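ESAT-6-like protein MAB_3113 (Mycobacterium abscessus, PDB 4I0X) pairs with MAB_3112 to form the EsxEF complex, a heterodimer of WXG100-family helical hairpins that is probably secreted as a unit. Local coordinates at the interface of chains B and A. Numbering follows the deposited sequence. Chains: chain A, ESAT-6-like protein MAB_3113; chain B, ESAT-6-like protein MAB_3112.

The interface of chains B and A. Residues chain B 4, 8, 11; chain A 37, 40-41, 44, 50.
B:Leu8 pushes its two methyls into the side of helix 11-47 of chain A, and each methyl has its own set of neighbours. CD2 lies 3.7 Å from A:Leu37 CD1 and also rests on the CB methylene of A:Arg40. CD1 rests against A:Ala41, 4.0 Å from its CA, and meets the CD1 methyl of A:Leu44 tip to tip. The same B:Leu8 methyl touches the benzo-ring corner CH2 of A:Trp50, the tryptophan of the WXG turn between the two helices of chain A. Within chain A, A:Leu44 CD1 sits over one face of that indole, near its rim, so the tryptophan borders the surface that helix 11-47 offers to B:Leu8. One helical turn onward, B:Phe11 slides past A:Leu37 in the opposite direction, its ring carbon CE1 4.1 Å from A:Leu37 CB. Its CD2 lies 3.8 Å from A:Arg40 NH1, the ring standing almost perpendicular to the guanidinium.

At the rim, A:Arg40 bends at chi3 (69°), which turns the guanidinium toward B:Glu4, with B:Leu8 CD2 against one face, offset toward the rim. The group grips B:Glu4 side-on: NH2 donates to OE2 at 2.9 Å in a salt bridge, and NE donates to OE1 at 3.2 Å. Both carboxylate oxygens are met on their syn sides but from out of plane, the two flat groups being turned 43° apart. With CG anti to the backbone N (chi1 -180°), B:Glu4 lays CG on A:Leu44 CD1, and the bend at chi2 turns the carboxylate to the arginine. This two-nitrogen grip should limit rotation of both groups and probably helps hold the start of helix 4-32 against chain A. Water 1 adds a further link, 2.5 Å from B:Glu4 OE1 and 2.6 Å from the backbone O of A:Arg40.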
# COMPACT_ATOMS: atom_id res chain seq x y z
N GLU B 4 -15.60 7.19 17.86
CA GLU B 4 -14.63 7.37 16.78
C GLU B 4 -13.46 6.41 16.96
O GLU B 4 -12.86 5.97 15.97
CB GLU B 4 -14.15 8.82 16.73
CG GLU B 4 -13.14 9.11 15.65
CD GLU B 4 -13.74 9.10 14.23
OE1 GLU B 4 -13.34 9.96 13.40
OE2 GLU B 4 -14.59 8.23 13.94
N LEU B 8 -12.35 3.90 14.01
CA LEU B 8 -11.03 3.86 13.38
C LEU B 8 -10.42 2.48 13.47
O LEU B 8 -9.68 2.09 12.58
CB LEU B 8 -10.10 4.89 14.02
CG LEU B 8 -10.51 6.32 13.70
CD1 LEU B 8 -9.62 7.33 14.41
CD2 LEU B 8 -10.47 6.54 12.21
N PHE B 11 -12.02 0.66 10.73
CA PHE B 11 -11.54 1.18 9.44
C PHE B 11 -10.16 0.62 9.12
O PHE B 11 -9.93 0.08 8.04
CB PHE B 11 -11.50 2.70 9.49
CG PHE B 11 -11.19 3.34 8.17
CD1 PHE B 11 -9.91 3.32 7.66
CD2 PHE B 11 -12.18 3.99 7.45
CE1 PHE B 11 -9.61 3.93 6.44
CE2 PHE B 11 -11.88 4.60 6.22
CZ PHE B 11 -10.60 4.56 5.74
N LEU A 37 -7.79 7.94 7.13
CA LEU A 37 -7.43 7.46 8.46
C LEU A 37 -6.60 8.49 9.21
O LEU A 37 -6.90 8.82 10.36
CB LEU A 37 -6.66 6.15 8.33
CG LEU A 37 -6.18 5.48 9.61
CD1 LEU A 37 -7.29 5.44 10.62
CD2 LEU A 37 -5.68 4.08 9.29
N ARG A 40 -8.68 11.59 10.30
CA ARG A 40 -9.58 11.40 11.43
C ARG A 40 -8.81 11.15 12.72
O ARG A 40 -9.19 11.66 13.78
CB ARG A 40 -10.58 10.27 11.16
CG ARG A 40 -11.47 10.58 10.00
CD ARG A 40 -12.11 9.33 9.49
NE ARG A 40 -13.08 8.83 10.46
CZ ARG A 40 -13.80 7.73 10.28
NH1 ARG A 40 -13.65 7.02 9.16
NH2 ARG A 40 -14.64 7.33 11.23
N ALA A 41 -7.72 10.42 12.62
CA ALA A 41 -6.91 10.14 13.81
C ALA A 41 -6.16 11.37 14.30
O ALA A 41 -6.03 11.59 15.51
CB ALA A 41 -5.94 8.98 13.54
N LEU A 44 -7.84 13.53 16.61
CA LEU A 44 -7.89 13.06 18.00
C LEU A 44 -6.62 13.42 18.77
O LEU A 44 -6.67 13.73 19.95
CB LEU A 44 -8.15 11.55 18.06
CG LEU A 44 -9.46 11.13 17.39
CD1 LEU A 44 -9.79 9.68 17.67
CD2 LEU A 44 -10.60 12.04 17.84
N TRP A 50 -6.20 11.86 22.40
CA TRP A 50 -5.14 10.86 22.34
C TRP A 50 -3.84 11.54 22.74
O TRP A 50 -3.28 12.33 21.98
CB TRP A 50 -4.94 10.29 20.94
CG TRP A 50 -6.01 9.38 20.44
CD1 TRP A 50 -7.18 9.07 21.06
CD2 TRP A 50 -5.99 8.66 19.22
NE1 TRP A 50 -7.90 8.20 20.29
CE2 TRP A 50 -7.19 7.93 19.14
CE3 TRP A 50 -5.08 8.56 18.17
CZ2 TRP A 50 -7.50 7.12 18.06
CZ3 TRP A 50 -5.39 7.76 17.10
CH2 TRP A 50 -6.59 7.05 17.05
O HOH W 1 -11.79 11.87 14.00